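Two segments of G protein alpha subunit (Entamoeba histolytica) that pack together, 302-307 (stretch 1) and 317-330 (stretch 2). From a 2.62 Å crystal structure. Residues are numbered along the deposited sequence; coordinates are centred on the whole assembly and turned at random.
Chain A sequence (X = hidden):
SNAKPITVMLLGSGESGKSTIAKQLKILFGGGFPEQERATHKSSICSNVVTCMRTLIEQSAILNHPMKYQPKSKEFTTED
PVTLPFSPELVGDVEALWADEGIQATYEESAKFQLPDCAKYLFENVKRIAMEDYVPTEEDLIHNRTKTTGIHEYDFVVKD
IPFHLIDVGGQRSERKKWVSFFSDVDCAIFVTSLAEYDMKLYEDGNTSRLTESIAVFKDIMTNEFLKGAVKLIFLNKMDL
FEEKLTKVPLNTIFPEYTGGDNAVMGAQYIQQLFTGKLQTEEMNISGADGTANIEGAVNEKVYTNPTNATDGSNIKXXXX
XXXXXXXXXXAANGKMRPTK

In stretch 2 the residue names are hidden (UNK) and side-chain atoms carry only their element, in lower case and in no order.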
# COMPACT_ATOMS: atom_id res chain seq x y z
N VAL A 302 -3.76 -20.18 8.89
CA VAL A 302 -3.37 -18.89 8.34
C VAL A 302 -3.47 -17.79 9.41
O VAL A 302 -4.51 -17.63 10.06
CB VAL A 302 -4.28 -18.51 7.14
CG1 VAL A 302 -3.98 -17.12 6.66
CG2 VAL A 302 -4.09 -19.50 6.02
N TYR A 303 -2.38 -17.05 9.59
CA TYR A 303 -2.38 -15.97 10.58
C TYR A 303 -2.71 -14.64 9.91
O TYR A 303 -2.19 -14.33 8.84
CB TYR A 303 -1.02 -15.92 11.29
CG TYR A 303 -0.68 -17.22 11.99
CD1 TYR A 303 -0.11 -18.28 11.29
CD2 TYR A 303 -0.92 -17.38 13.36
CE1 TYR A 303 0.21 -19.48 11.93
CE2 TYR A 303 -0.60 -18.57 14.00
CZ TYR A 303 -0.04 -19.61 13.29
OH TYR A 303 0.27 -20.79 13.92
N THR A 304 -3.60 -13.86 10.52
CA THR A 304 -4.07 -12.63 9.90
C THR A 304 -3.87 -11.45 10.83
O THR A 304 -3.90 -11.59 12.05
CB THR A 304 -5.59 -12.68 9.50
OG1 THR A 304 -6.39 -12.85 10.67
CG2 THR A 304 -5.89 -13.81 8.54
N ASN A 305 -3.66 -10.28 10.23
CA ASN A 305 -3.65 -9.05 10.99
C ASN A 305 -3.92 -7.89 10.08
O ASN A 305 -3.40 -7.83 8.97
CB ASN A 305 -2.32 -8.85 11.70
CG ASN A 305 -2.48 -8.23 13.09
OD1 ASN A 305 -2.64 -7.02 13.22
ND2 ASN A 305 -2.43 -9.06 14.12
N PRO A 306 -4.76 -6.96 10.53
CA PRO A 306 -4.90 -5.77 9.69
C PRO A 306 -3.69 -4.87 9.90
O PRO A 306 -3.03 -4.92 10.95
CB PRO A 306 -6.20 -5.12 10.20
CG PRO A 306 -6.60 -5.92 11.46
CD PRO A 306 -5.46 -6.81 11.82
N THR A 307 -3.38 -4.07 8.89
CA THR A 307 -2.25 -3.18 8.97
C THR A 307 -2.50 -1.81 8.32
O THR A 307 -3.40 -1.63 7.45
CB THR A 307 -0.99 -3.80 8.33
OG1 THR A 307 -1.13 -3.80 6.90
CG2 THR A 307 -0.79 -5.23 8.80
N UNK A 317 4.99 -2.87 15.61
CA UNK A 317 4.25 -3.70 16.55
C UNK A 317 3.78 -4.99 15.87
O UNK A 317 3.92 -6.08 16.43
c UNK A 317 -0.80 -1.42 17.21
c UNK A 317 0.89 -2.85 18.34
n UNK A 317 -1.42 -1.17 18.37
c UNK A 317 3.09 -2.91 17.16
c UNK A 317 2.10 -3.70 17.98
n UNK A 317 0.28 -2.21 17.18
n UNK A 317 -1.27 -0.88 16.10
N UNK A 318 3.27 -4.87 14.65
CA UNK A 318 2.73 -6.03 13.93
C UNK A 318 3.78 -7.04 13.45
O UNK A 318 3.58 -8.25 13.54
c UNK A 318 1.86 -5.60 12.75
c UNK A 318 0.63 -4.91 13.26
c UNK A 318 1.50 -6.81 11.92
N UNK A 319 4.91 -6.56 12.94
CA UNK A 319 5.91 -7.51 12.50
C UNK A 319 6.50 -8.29 13.68
O UNK A 319 6.97 -9.42 13.52
c UNK A 319 9.59 -9.69 9.89
c UNK A 319 7.51 -8.54 9.94
c UNK A 319 10.00 -8.98 11.00
c UNK A 319 7.00 -6.83 11.68
c UNK A 319 9.16 -8.05 11.58
c UNK A 319 7.92 -7.81 11.04
c UNK A 319 8.34 -9.47 9.36
N UNK A 320 6.45 -7.67 14.85
CA UNK A 320 6.90 -8.26 16.11
C UNK A 320 6.09 -9.51 16.50
O UNK A 320 6.66 -10.57 16.75
c UNK A 320 8.74 -4.45 17.55
c UNK A 320 6.79 -7.23 17.23
c UNK A 320 7.96 -7.23 18.17
se UNK A 320 9.49 -6.24 17.45
N UNK A 321 4.77 -9.37 16.56
CA UNK A 321 3.90 -10.52 16.69
C UNK A 321 4.29 -11.57 15.67
O UNK A 321 4.39 -12.76 15.98
c UNK A 321 2.00 -9.03 17.49
c UNK A 321 2.07 -9.61 18.89
c UNK A 321 0.62 -8.46 17.18
c UNK A 321 2.45 -10.09 16.47
N UNK A 322 4.51 -11.13 14.43
CA UNK A 322 4.86 -12.04 13.35
C UNK A 322 6.13 -12.86 13.62
O UNK A 322 6.18 -14.05 13.30
c UNK A 322 4.98 -11.29 12.04
N UNK A 323 7.14 -12.24 14.21
CA UNK A 323 8.40 -12.94 14.47
C UNK A 323 8.15 -14.12 15.41
O UNK A 323 8.69 -15.23 15.21
c UNK A 323 10.77 -12.72 15.27
c UNK A 323 9.45 -12.00 15.09
c UNK A 323 9.65 -10.77 14.20
N UNK A 324 7.33 -13.89 16.42
CA UNK A 324 7.01 -14.95 17.36
C UNK A 324 6.27 -16.05 16.64
O UNK A 324 6.62 -17.20 16.78
c UNK A 324 7.00 -13.49 19.43
c UNK A 324 6.20 -14.43 18.55
o UNK A 324 8.21 -13.75 19.70
o UNK A 324 6.41 -12.47 19.87
N UNK A 325 5.25 -15.70 15.85
CA UNK A 325 4.54 -16.73 15.07
C UNK A 325 5.51 -17.53 14.18
O UNK A 325 5.44 -18.76 14.13
c UNK A 325 2.83 -17.17 13.25
c UNK A 325 2.25 -15.63 15.15
c UNK A 325 3.37 -16.14 14.24
N UNK A 326 6.42 -16.85 13.50
CA UNK A 326 7.40 -17.52 12.64
C UNK A 326 8.31 -18.43 13.46
O UNK A 326 8.57 -19.58 13.06
c UNK A 326 8.03 -14.52 10.23
c UNK A 326 8.23 -16.49 11.80
c UNK A 326 7.31 -15.64 10.93
c UNK A 326 9.25 -17.20 10.90
N UNK A 327 8.80 -17.93 14.60
CA UNK A 327 9.68 -18.73 15.49
C UNK A 327 8.97 -19.94 16.08
O UNK A 327 9.53 -21.05 16.10
se UNK A 327 12.77 -16.62 15.88
c UNK A 327 12.92 -18.36 14.99
c UNK A 327 10.87 -16.57 16.23
c UNK A 327 10.24 -17.89 16.64
N UNK A 328 7.75 -19.73 16.59
CA UNK A 328 7.03 -20.81 17.23
C UNK A 328 6.84 -21.91 16.20
O UNK A 328 7.18 -23.07 16.42
c UNK A 328 2.35 -22.37 18.54
n UNK A 328 2.05 -23.17 17.31
c UNK A 328 5.67 -20.36 17.76
c UNK A 328 4.68 -21.55 17.92
c UNK A 328 3.25 -21.14 18.30
N UNK A 329 6.31 -21.51 15.05
CA UNK A 329 6.08 -22.45 13.98
C UNK A 329 7.31 -23.24 13.58
O UNK A 329 7.24 -24.45 13.45
o UNK A 329 3.10 -21.91 13.07
c UNK A 329 5.48 -21.73 12.77
c UNK A 329 4.10 -22.26 12.43
n UNK A 329 4.04 -23.15 11.43
N UNK A 330 8.44 -22.56 13.39
CA UNK A 330 9.65 -23.25 12.94
C UNK A 330 10.09 -24.29 13.96
O UNK A 330 10.47 -25.41 13.61
c UNK A 330 13.58 -20.79 10.75
c UNK A 330 10.78 -22.27 12.67
c UNK A 330 10.72 -21.57 11.33
se UNK A 330 11.90 -20.01 11.35

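Stretch 2 is a helix running nearly antiparallel to the strand 302-307, at 169° with a closest axial approach of 10.0 Å. Position 317 carries three carbons, a nitrogen, and a carbon bearing two more nitrogens; this guanidinium makes it Arg317, exposed and out of contact with the strand. At 318, one carbon bears two others, and these reach residues 305 to 307 of stretch 1: a valine, Val318. Its CG2 lies 3.9 Å from Asn305 OD1 and its CG1 4.2 Å from Thr307 CG2. Position 319 has one carbon followed by a six-carbon ring with no hydroxyl, hence Phe319, turned out of reach of the strand. Two carbons, a selenium and a terminal carbon identify 320 as selenomethionine, Met320; it is poorly ordered and touches nothing on stretch 1.

Position 321 has four carbons, forked at the second, and points toward the strand. It is Leu321, whose CD1 stands 4.4 Å from Asn305 ND2, a loose approach to an amide nitrogen that is hydrogen-bonded elsewhere in the structure. A single carbon at 322 gives Ala322, directed sideways. Position 323, again one carbon carrying two, is Val323, out of reach. At 324 two carbons, the second carrying two oxygens, form a short carboxylate; it is Asp324, exposed and out of reach of the strand.

At 325 the three-carbon branched pattern returns, now with one methyl over the ring of Tyr303. This is Val325: CG1 sits 3.5 Å from the ring centroid of Tyr303 and only 2° off the ring normal, a CH-pi contact over the face. Position 326 has four carbons forked at the first, one arm two carbons long, which defines Ile326; it points away. Position 327, with selenium third in an unbranched chain, is Met327, also out of reach. Four carbons in a row ending in nitrogen make 328 Lys328, exposed and peripheral to the contact. At 329 the second carbon bears one oxygen and one nitrogen, giving Asn329, with OD1 3.2 Å from Tyr303 OH. Two carbons, a selenium and a last carbon, unbranched, make 330 a further selenomethionine, Met330, out of reach of the strand.

The contact is small, burying 293 Å², and rests on residues spaced three or four apart along the helix: Val318, Leu321, Val325 and Asn329. Tyr303 meets Val325 and Asn329, while Asn305 and Thr307 meet the earlier turns, as the opposed chain directions require. With no clear hydrogen bond between the stretches, van der Waals packing dominates, centred on the valine methyl over the tyrosine ring.

Stretch 2 (317-330) RVFMLAVDVIMKNM
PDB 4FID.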